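Local coordinates for protein transcriptional regulator, GntR family (Thermotoga maritima, PDB 3SXM) that probably regulates transcription by sequence-specific DNA binding and can bind zinc in its C-terminal FCD domain, the part present here, at residues M18-F21 and C22-Y26; S33-L36 and L37-G41; E60-H63 and K64-R68; G71-L74 and I75-L78. The protein carries 3 engineered substitutions. All blocks are in the same frame, centred on the assembly; numbering follows the deposited sequence.

Contact 1 (M18-F21 and C22-Y26); sequences MEVF and CLENY
F21 carries the side-chain amide of N25 over one face of its ring, one helical turn further on, with the two planes 45° apart. The pairing follows from the first torsion of F21: chi1 of -180° sends CG away from the backbone N and along the carbonyl side, towards the turn that bears N25. The ring also packs on M17 of the second subunit. With an alanine here in place of F21, the N25 amide and M17 would probably both lose the ring they touch, opening a gap at the dimer interface. Nearby, in the conformer described, V20 CG1 lies 3.6 Å from E24 CD. E24 CG, set beside its own backbone N by chi1 of -84°, comes to 3.3 Å from V20 O. Beneath these side chains run i to i+4 backbone bonds, with L23 N 2.9 Å from E19 O and E24 N 2.9 Å from V20 O. V20 and L23 pack on L122 of helix 115-135, a place suited to aliphatic groups. E19 points off towards the domain interior: its OE1 is hydrogen-bonded to H63 ND1, while OE2 takes a salt bridge from R15 and a hydrogen bond with Y79 OH. A buried carboxylate gripped in this way probably stays charged, and by engaging ND1 it would fix the rotation of H63, a zinc ligand when metal is bound.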
loop_
_atom_site.group_PDB
_atom_site.type_symbol
_atom_site.label_atom_id
_atom_site.label_comp_id
_atom_site.label_asym_id
_atom_site.label_seq_id
_atom_site.Cartn_x
_atom_site.Cartn_y
_atom_site.Cartn_z
ATOM N N MET A 18 -0.590 -1.286 3.462
ATOM C CA MET A 18 -1.858 -0.570 3.474
ATOM C C MET A 18 -2.023 0.224 4.772
ATOM O O MET A 18 -2.412 1.393 4.761
ATOM C CB MET A 18 -3.025 -1.529 3.284
ATOM C CG MET A 18 -2.980 -2.288 1.959
ATOM S SD MET A 18 -4.336 -3.415 1.699
ATOM C CE MET A 18 -5.594 -2.305 1.386
ATOM N N GLU A 19 -1.790 -0.407 5.917
ATOM C CA GLU A 19 -2.069 0.251 7.215
ATOM C C GLU A 19 -1.132 1.414 7.468
ATOM O O GLU A 19 -1.547 2.458 7.967
ATOM C CB GLU A 19 -2.060 -0.785 8.347
ATOM C CG GLU A 19 -3.074 -1.876 8.209
ATOM C CD GLU A 19 -3.089 -2.768 9.426
ATOM O OE1 GLU A 19 -2.659 -2.258 10.486
ATOM O OE2 GLU A 19 -3.553 -3.925 9.355
ATOM N N VAL A 20 0.148 1.251 7.192
ATOM C CA VAL A 20 1.122 2.312 7.414
ATOM C C VAL A 20 0.832 3.456 6.452
ATOM O O VAL A 20 0.909 4.621 6.841
ATOM C CB VAL A 20 2.564 1.825 7.291
ATOM C CG1 VAL A 20 3.557 3.011 7.228
ATOM C CG2 VAL A 20 2.902 0.849 8.444
ATOM N N PHE A 21 0.511 3.159 5.181
ATOM C CA PHE A 21 0.160 4.233 4.264
ATOM C C PHE A 21 -0.979 5.054 4.851
ATOM O O PHE A 21 -0.953 6.283 4.776
ATOM C CB PHE A 21 -0.270 3.677 2.885
ATOM C CG PHE A 21 -0.637 4.753 1.891
ATOM C CD1 PHE A 21 0.335 5.347 1.124
ATOM C CD2 PHE A 21 -1.950 5.153 1.693
ATOM C CE1 PHE A 21 0.026 6.290 0.159
ATOM C CE2 PHE A 21 -2.242 6.157 0.796
ATOM C CZ PHE A 21 -1.271 6.704 0.033
ATOM N N CYS A 22 -2.029 4.405 5.326
ATOM C CA CYS A 22 -3.198 5.150 5.826
ATOM C C CYS A 22 -2.887 5.906 7.125
ATOM O O CYS A 22 -3.274 7.067 7.288
ATOM C CB CYS A 22 -4.403 4.239 5.976
ATOM S SG CYS A 22 -5.023 3.627 4.402
ATOM N N LEU A 23 -2.209 5.256 8.073
ATOM C CA LEU A 23 -1.781 5.962 9.278
ATOM C C LEU A 23 -0.923 7.199 8.982
ATOM O O LEU A 23 -1.104 8.288 9.587
ATOM C CB LEU A 23 -1.033 4.994 10.254
ATOM C CG LEU A 23 -0.617 5.606 11.602
ATOM C CD1 LEU A 23 -1.798 6.188 12.402
ATOM C CD2 LEU A 23 0.155 4.529 12.378
ATOM N N GLU A 24 0.033 7.081 8.065
ATOM C CA GLU A 24 0.914 8.168 7.713
ATOM C C GLU A 24 0.136 9.315 7.070
ATOM O O GLU A 24 0.347 10.485 7.390
ATOM C CB GLU A 24 1.946 7.641 6.683
ATOM C CG GLU A 24 3.159 6.933 7.264
ATOM C CD GLU A 24 4.195 6.377 6.252
ATOM O OE1 GLU A 24 5.358 6.106 6.671
ATOM O OE2 GLU A 24 3.848 6.162 5.068
ATOM N N ASN A 25 -0.730 9.015 6.141
ATOM C CA ASN A 25 -1.385 10.039 5.365
ATOM C C ASN A 25 -2.700 10.588 5.940
ATOM O O ASN A 25 -3.152 11.589 5.527
ATOM C CB ASN A 25 -1.587 9.536 3.930
ATOM C CG ASN A 25 -0.302 9.376 3.184
ATOM O OD1 ASN A 25 0.207 8.311 2.975
ATOM N ND2 ASN A 25 0.242 10.463 2.835
ATOM N N TYR A 26 -3.265 9.912 6.918
ATOM C CA TYR A 26 -4.531 10.308 7.540
ATOM C C TYR A 26 -4.387 10.412 9.060
ATOM O O TYR A 26 -5.355 10.340 9.789
ATOM C CB TYR A 26 -5.694 9.403 7.087
ATOM C CG TYR A 26 -5.904 9.522 5.616
ATOM C CD1 TYR A 26 -6.652 10.546 5.132
ATOM C CD2 TYR A 26 -5.222 8.719 4.725
ATOM C CE1 TYR A 26 -6.809 10.734 3.772
ATOM C CE2 TYR A 26 -5.387 8.890 3.354
ATOM C CZ TYR A 26 -6.136 9.912 2.885
ATOM O OH TYR A 26 -6.295 10.142 1.506
#

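Contact 2 (S33-L36 and L37-G41); sequences SEEL and LEIKG. With BCT (bicarbonate ion), chain C.
E35 reaches forward to E38 and I39 in the first turns of helix 34-44, whose N-cap is S33. The serine OG, with chi1 near 66°, accepts a weak hydrogen bond from L36 N at 3.3 Å and is also bonded to I30 O, a small hydroxyl being well suited to closing a helix start. Along the side chain of E35, CB lies 3.5 Å from O3 of a bound bicarbonate ion. CG, thrown to the carbonyl side by chi1 of 166°, rests 3.8 Å from I39 CD1, the end of an isoleucine that lies against I107 of helix 96-111. A bend at chi2 (80°) then keeps CD and OE2 near that same methyl. At the tip OE1 stands 3.9 Å from E38 OE1, the two side chains crossing at about a right angle. Such like charges would repel, but both oxygens share a salt bridge to R61 NH2 of helix 51-68. One water donates to E35 OE1 at 2.9 Å and also to E38 OE2, which a second water links to E34 OE1. A lysine in place of E35 would probably repel R61 and leave that guanidinium with one carboxylate fewer, the water losing its acceptor as well. L36, on the inner side, packs between L62, L65 and I110. The bicarbonate, probably from the crystallisation liquor, uses the backbone N-H groups of the helix start: hydrogen bonds run from E34 N to its O1 (2.9 Å) and from E35 N to its O3 (3.1 Å).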
loop_
_atom_site.group_PDB
_atom_site.type_symbol
_atom_site.label_atom_id
_atom_site.label_comp_id
_atom_site.label_asym_id
_atom_site.label_seq_id
_atom_site.Cartn_x
_atom_site.Cartn_y
_atom_site.Cartn_z
ATOM N N SER A 33 -10.493 10.887 15.851
ATOM C CA SER A 33 -11.696 10.091 15.721
ATOM C C SER A 33 -12.224 9.614 17.084
ATOM O O SER A 33 -11.443 9.301 18.003
ATOM C CB SER A 33 -11.486 8.907 14.821
ATOM O OG SER A 33 -10.602 8.026 15.394
ATOM N N GLU A 34 -13.540 9.610 17.215
ATOM C CA GLU A 34 -14.183 9.112 18.437
ATOM C C GLU A 34 -13.939 7.626 18.530
ATOM O O GLU A 34 -13.744 7.108 19.670
ATOM C CB GLU A 34 -15.664 9.427 18.404
ATOM C CG GLU A 34 -15.932 10.928 18.436
ATOM C CD GLU A 34 -17.414 11.283 18.393
ATOM O OE1 GLU A 34 -18.257 10.379 18.197
ATOM O OE2 GLU A 34 -17.726 12.477 18.585
ATOM N N GLU A 35 -13.885 6.934 17.391
ATOM C CA GLU A 35 -13.713 5.481 17.407
ATOM C C GLU A 35 -12.398 5.128 18.076
ATOM O O GLU A 35 -12.343 4.181 18.858
ATOM C CB GLU A 35 -13.752 4.914 15.974
ATOM C CG GLU A 35 -13.258 3.448 15.763
ATOM C CD GLU A 35 -14.303 2.429 16.133
ATOM O OE1 GLU A 35 -15.241 2.840 16.829
ATOM O OE2 GLU A 35 -14.202 1.232 15.742
ATOM N N LEU A 36 -11.351 5.884 17.823
ATOM C CA LEU A 36 -10.043 5.580 18.389
ATOM C C LEU A 36 -10.127 5.601 19.901
ATOM O O LEU A 36 -9.576 4.733 20.582
ATOM C CB LEU A 36 -9.012 6.595 17.923
ATOM C CG LEU A 36 -7.576 6.353 18.356
ATOM C CD1 LEU A 36 -7.039 5.089 17.761
ATOM C CD2 LEU A 36 -6.623 7.549 18.108
ATOM N N LEU A 37 -10.802 6.592 20.444
ATOM C CA LEU A 37 -10.966 6.683 21.880
ATOM C C LEU A 37 -11.869 5.607 22.484
ATOM O O LEU A 37 -11.619 5.132 23.606
ATOM C CB LEU A 37 -11.494 8.068 22.226
ATOM C CG LEU A 37 -10.599 9.236 21.843
ATOM C CD1 LEU A 37 -11.260 10.518 22.288
ATOM C CD2 LEU A 37 -9.235 9.118 22.534
ATOM N N GLU A 38 -12.914 5.214 21.776
ATOM C CA GLU A 38 -13.757 4.115 22.234
ATOM C C GLU A 38 -12.922 2.812 22.309
ATOM O O GLU A 38 -13.083 2.021 23.247
ATOM C CB GLU A 38 -14.900 3.859 21.270
ATOM C CG GLU A 38 -15.987 4.878 21.292
ATOM C CD GLU A 38 -17.132 4.504 20.372
ATOM O OE1 GLU A 38 -17.309 3.292 20.090
ATOM O OE2 GLU A 38 -17.856 5.427 19.945
ATOM N N ILE A 39 -12.043 2.621 21.358
ATOM C CA ILE A 39 -11.168 1.428 21.335
ATOM C C ILE A 39 -10.207 1.518 22.488
ATOM O O ILE A 39 -10.042 0.572 23.234
ATOM C CB ILE A 39 -10.402 1.302 20.039
ATOM C CG1 ILE A 39 -11.371 1.026 18.862
ATOM C CG2 ILE A 39 -9.339 0.233 20.134
ATOM C CD1 ILE A 39 -10.722 1.212 17.490
ATOM N N LYS A 40 -9.597 2.683 22.685
ATOM C CA LYS A 40 -8.689 2.900 23.825
ATOM C C LYS A 40 -9.402 2.560 25.134
ATOM O O LYS A 40 -8.807 1.958 25.999
ATOM C CB LYS A 40 -8.237 4.359 23.878
ATOM C CG LYS A 40 -7.263 4.800 24.944
ATOM C CD LYS A 40 -7.213 6.342 24.949
ATOM C CE LYS A 40 -6.016 6.910 25.706
ATOM N NZ LYS A 40 -6.177 6.916 27.156
ATOM N N GLY A 41 -10.666 2.968 25.274
ATOM C CA GLY A 41 -11.425 2.750 26.468
ATOM C C GLY A 41 -11.636 1.279 26.745
ATOM O O GLY A 41 -11.584 0.830 27.907
HETATM C C BCT C . -15.341 9.133 14.154
HETATM O O1 BCT C . -15.065 10.226 14.769
HETATM O O2 BCT C . -15.098 9.175 12.799
HETATM O O3 BCT C . -14.975 7.902 14.690
HETATM O O HOH W 1 -18.364 7.877 20.033
HETATM O O HOH W 2 -17.434 4.808 16.863
#

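Contact 3 (E60-H63 and K64-R68); sequences ERLH and KLFIR
E60 and K64 come together through complementary first torsions: chi1 of 171° carries E60 CG to the carbonyl side, forward along the helix, whereas chi1 of -74° places K64 CG beside its own backbone N, back towards E60. Both chains are extended beyond CG, and so they lie side by side and point the same way. Their methylenes touch, E60 CG being 3.8 Å from K64 CD, and the ends form a salt bridge of 2.8 Å between K64 NZ and E60 OE2, met on the anti side of the carboxylate. The lysine also makes a cation-pi contact with W83 of helix 73-90.

On the inner flank L62 CD1 lies 3.7 Å from F66 CZ, and the carbonyl oxygen L62 O sits 3.5 Å above the centre of one face of the F66 ring. The edge of F66 is in turn directed to the face of H63, an offset edge-to-face pair with centroids 5.8 Å apart and planes at 74°. The backbone is less evenly bonded here: F66 N reaches both L62 O and H63 O, at 3.3 Å each, and both bonds are weak. A flat, apolar phenylalanine suits this position, touching leucine and imidazole at once, and it continues into L106 and I110 of helix 96-111.

H63 lies close to D59, H103 and H125. Its ND1 is held by E19 of helix 5-25, and in this metal-free form its NE2 is hydrogen-bonded to H103 NE2; with metal bound, these four residues are zinc ligands, the metal site inside the helical bundle of the FCD domain.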
loop_
_atom_site.group_PDB
_atom_site.type_symbol
_atom_site.label_atom_id
_atom_site.label_comp_id
_atom_site.label_asym_id
_atom_site.label_seq_id
_atom_site.Cartn_x
_atom_site.Cartn_y
_atom_site.Cartn_z
ATOM N N GLU A 60 -9.479 -5.843 15.496
ATOM C CA GLU A 60 -10.091 -5.680 14.163
ATOM C C GLU A 60 -10.525 -4.234 14.002
ATOM O O GLU A 60 -10.241 -3.584 12.977
ATOM C CB GLU A 60 -11.253 -6.626 13.976
ATOM C CG GLU A 60 -12.048 -6.359 12.726
ATOM C CD GLU A 60 -13.141 -7.350 12.437
ATOM O OE1 GLU A 60 -13.348 -8.292 13.227
ATOM O OE2 GLU A 60 -13.797 -7.200 11.389
ATOM N N ARG A 61 -11.149 -3.674 15.027
ATOM C CA ARG A 61 -11.602 -2.286 14.937
ATOM C C ARG A 61 -10.466 -1.319 14.742
ATOM O O ARG A 61 -10.592 -0.371 13.947
ATOM C CB ARG A 61 -12.427 -1.871 16.178
ATOM C CG ARG A 61 -13.747 -2.465 16.241
ATOM C CD ARG A 61 -14.412 -2.213 17.636
ATOM N NE ARG A 61 -14.749 -0.807 17.821
ATOM C CZ ARG A 61 -15.216 -0.322 18.964
ATOM N NH1 ARG A 61 -15.306 -1.103 20.032
ATOM N NH2 ARG A 61 -15.543 0.951 19.053
ATOM N N LEU A 62 -9.354 -1.504 15.435
ATOM C CA LEU A 62 -8.268 -0.521 15.389
ATOM C C LEU A 62 -7.662 -0.520 13.991
ATOM O O LEU A 62 -7.452 0.547 13.419
ATOM C CB LEU A 62 -7.213 -0.858 16.458
ATOM C CG LEU A 62 -6.050 0.119 16.505
ATOM C CD1 LEU A 62 -6.492 1.540 16.798
ATOM C CD2 LEU A 62 -5.046 -0.331 17.503
ATOM N N HIS A 63 -7.338 -1.697 13.474
ATOM C CA HIS A 63 -6.641 -1.769 12.183
ATOM C C HIS A 63 -7.579 -1.370 11.053
ATOM O O HIS A 63 -7.134 -0.646 10.127
ATOM C CB HIS A 63 -6.000 -3.131 11.995
ATOM C CG HIS A 63 -4.903 -3.374 12.975
ATOM N ND1 HIS A 63 -3.588 -3.004 12.767
ATOM C CD2 HIS A 63 -4.947 -3.895 14.232
ATOM C CE1 HIS A 63 -2.874 -3.279 13.844
ATOM N NE2 HIS A 63 -3.688 -3.829 14.731
ATOM N N LYS A 64 -8.841 -1.741 11.108
ATOM C CA LYS A 64 -9.833 -1.252 10.117
ATOM C C LYS A 64 -10.030 0.249 10.218
ATOM O O LYS A 64 -10.310 0.852 9.167
ATOM C CB LYS A 64 -11.158 -1.986 10.221
ATOM C CG LYS A 64 -11.041 -3.369 9.654
ATOM C CD LYS A 64 -12.341 -4.103 9.662
ATOM C CE LYS A 64 -12.285 -5.330 8.740
ATOM N NZ LYS A 64 -13.564 -6.082 8.852
ATOM N N LEU A 65 -9.901 0.865 11.402
ATOM C CA LEU A 65 -10.070 2.324 11.550
ATOM C C LEU A 65 -9.001 3.027 10.746
ATOM O O LEU A 65 -9.275 4.059 10.072
ATOM C CB LEU A 65 -9.950 2.756 13.052
ATOM C CG LEU A 65 -9.799 4.268 13.305
ATOM C CD1 LEU A 65 -10.959 5.009 12.857
ATOM C CD2 LEU A 65 -9.528 4.504 14.771
ATOM N N PHE A 66 -7.788 2.528 10.768
ATOM C CA PHE A 66 -6.667 3.219 10.077
ATOM C C PHE A 66 -7.045 3.289 8.598
ATOM O O PHE A 66 -6.892 4.324 7.940
ATOM C CB PHE A 66 -5.354 2.473 10.242
ATOM C CG PHE A 66 -4.843 2.390 11.676
ATOM C CD1 PHE A 66 -5.216 3.294 12.645
ATOM C CD2 PHE A 66 -4.005 1.347 12.033
ATOM C CE1 PHE A 66 -4.746 3.191 13.974
ATOM C CE2 PHE A 66 -3.532 1.273 13.356
ATOM C CZ PHE A 66 -3.904 2.187 14.269
ATOM N N ILE A 67 -7.526 2.179 8.091
ATOM C CA ILE A 67 -7.874 2.059 6.647
ATOM C C ILE A 67 -9.071 2.962 6.332
ATOM O O ILE A 67 -9.069 3.729 5.322
ATOM C CB ILE A 67 -8.180 0.618 6.306
ATOM C CG1 ILE A 67 -6.946 -0.265 6.513
ATOM C CG2 ILE A 67 -8.774 0.463 4.890
ATOM C CD1 ILE A 67 -5.810 -0.074 5.516
ATOM N N ARG A 68 -10.097 2.911 7.181
ATOM C CA ARG A 68 -11.333 3.644 6.963
ATOM C C ARG A 68 -11.093 5.158 6.928
ATOM O O ARG A 68 -11.758 5.864 6.165
ATOM C CB ARG A 68 -12.383 3.250 8.025
ATOM C CG ARG A 68 -13.647 4.069 8.030
ATOM C CD ARG A 68 -14.502 3.857 6.853
ATOM N NE ARG A 68 -15.082 2.519 6.790
ATOM C CZ ARG A 68 -15.956 2.139 5.869
ATOM N NH1 ARG A 68 -16.357 2.995 4.947
ATOM N NH2 ARG A 68 -16.438 0.909 5.882
#

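Contact 4 (G71-L74 and I75-L78); sequences GNEL and IISL
N72 accepts two backbone hydrogen bonds from the turn that follows it. Its side-chain OD1 is 3.0 Å from I75 N, which approaches from well above the carbonyl plane, and its main-chain oxygen N72 O is 2.9 Å from I76 N. A chi1 of -178° holds the amide on the carbonyl side, where it can reach I75. Further along, L74 O serves two donors, S77 OG at 2.9 Å and L78 N at the same distance; serine suits this exposed spot because its hydroxyl can fold back on the preceding turn. The bond from I75 N to N72 OD1 makes N72 the N-cap of helix 73-90. Before it G71 takes a positive phi (64°), which favours glycine and ends the run from helix 51-68.

Van der Waals contacts follow the same turn. The side chains of I75 and N72 cross at about a right angle, with I75 CD1 3.5 Å from N72 ND2, while I76 CG1 sits 3.2 Å from N72 O. In an apolar pair, L74 CD1 meets L78 CG at 4.2 Å.

Further polar partners come from the second subunit: N72 ND2 is hydrogen-bonded to E13 OE1 and E10 O of that subunit, and its E10 OE2 accepts from E73 N.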
loop_
_atom_site.group_PDB
_atom_site.type_symbol
_atom_site.label_atom_id
_atom_site.label_comp_id
_atom_site.label_asym_id
_atom_site.label_seq_id
_atom_site.Cartn_x
_atom_site.Cartn_y
_atom_site.Cartn_z
ATOM N N GLY A 71 -10.855 7.372 3.759
ATOM C CA GLY A 71 -12.019 7.698 2.950
ATOM C C GLY A 71 -11.920 7.226 1.528
ATOM O O GLY A 71 -12.776 7.640 0.729
ATOM N N ASN A 72 -10.974 6.358 1.231
ATOM C CA ASN A 72 -10.730 5.850 -0.101
ATOM C C ASN A 72 -11.471 4.521 -0.205
ATOM O O ASN A 72 -11.020 3.528 0.364
ATOM C CB ASN A 72 -9.231 5.695 -0.345
ATOM C CG ASN A 72 -8.897 5.200 -1.736
ATOM O OD1 ASN A 72 -9.596 4.339 -2.289
ATOM N ND2 ASN A 72 -7.870 5.762 -2.338
ATOM N N GLU A 73 -12.605 4.530 -0.917
ATOM C CA GLU A 73 -13.425 3.338 -0.961
ATOM C C GLU A 73 -12.707 2.157 -1.627
ATOM O O GLU A 73 -12.981 1.000 -1.327
ATOM C CB GLU A 73 -14.803 3.583 -1.563
ATOM C CG GLU A 73 -15.664 4.610 -0.787
ATOM C CD GLU A 73 -15.981 4.173 0.657
ATOM O OE1 GLU A 73 -16.007 2.957 0.959
ATOM O OE2 GLU A 73 -16.204 5.062 1.519
ATOM N N LEU A 74 -11.807 2.420 -2.555
ATOM C CA LEU A 74 -11.027 1.345 -3.147
ATOM C C LEU A 74 -10.088 0.698 -2.169
ATOM O O LEU A 74 -10.078 -0.528 -2.080
ATOM C CB LEU A 74 -10.307 1.825 -4.452
ATOM C CG LEU A 74 -9.455 0.781 -5.164
ATOM C CD1 LEU A 74 -10.307 -0.416 -5.515
ATOM C CD2 LEU A 74 -8.783 1.328 -6.428
ATOM N N ILE A 75 -9.358 1.484 -1.404
ATOM C CA ILE A 75 -8.463 0.950 -0.361
ATOM C C ILE A 75 -9.267 0.185 0.662
ATOM O O ILE A 75 -8.892 -0.935 1.033
ATOM C CB ILE A 75 -7.598 2.046 0.271
ATOM C CG1 ILE A 75 -6.647 2.606 -0.764
ATOM C CG2 ILE A 75 -6.816 1.454 1.436
ATOM C CD1 ILE A 75 -5.793 3.795 -0.272
ATOM N N ILE A 76 -10.379 0.749 1.098
ATOM C CA ILE A 76 -11.295 0.116 2.058
ATOM C C ILE A 76 -11.759 -1.215 1.513
ATOM O O ILE A 76 -11.763 -2.225 2.237
ATOM C CB ILE A 76 -12.447 1.038 2.433
ATOM C CG1 ILE A 76 -11.924 2.270 3.208
ATOM C CG2 ILE A 76 -13.508 0.315 3.242
ATOM C CD1 ILE A 76 -12.886 3.435 3.291
ATOM N N SER A 77 -12.155 -1.258 0.242
ATOM C CA SER A 77 -12.684 -2.472 -0.348
ATOM C C SER A 77 -11.590 -3.520 -0.507
ATOM O O SER A 77 -11.869 -4.727 -0.312
ATOM C CB SER A 77 -13.370 -2.160 -1.703
ATOM O OG SER A 77 -12.465 -1.951 -2.746
ATOM N N LEU A 78 -10.354 -3.130 -0.789
ATOM C CA LEU A 78 -9.263 -4.105 -0.930
ATOM C C LEU A 78 -8.945 -4.690 0.426
ATOM O O LEU A 78 -8.696 -5.902 0.544
ATOM C CB LEU A 78 -8.013 -3.436 -1.544
ATOM C CG LEU A 78 -8.186 -2.990 -2.998
ATOM C CD1 LEU A 78 -6.967 -2.225 -3.384
ATOM C CD2 LEU A 78 -8.354 -4.168 -3.921
#

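Along the chain the four contacts come in series, each within one helix or at its start, so none closes a long loop and none nests or crosses. Contact 1 lies near the end of helix 5-25, contact 2 opens helix 34-44, contact 3 ends helix 51-68, and contact 4 begins helix 73-90. Contact 3 joins the others: its R61 and L62 meet contact 2, its H63 is hydrogen-bonded to E19 of contact 1, and I67 packs against M18 and C22 there and against I75 and I76 of contact 4. M18 and C22 also touch contact 4. Contacts 1 and 2 stay about 8 Å apart at their nearest atoms. Contacts 1 and 4 both face the second subunit.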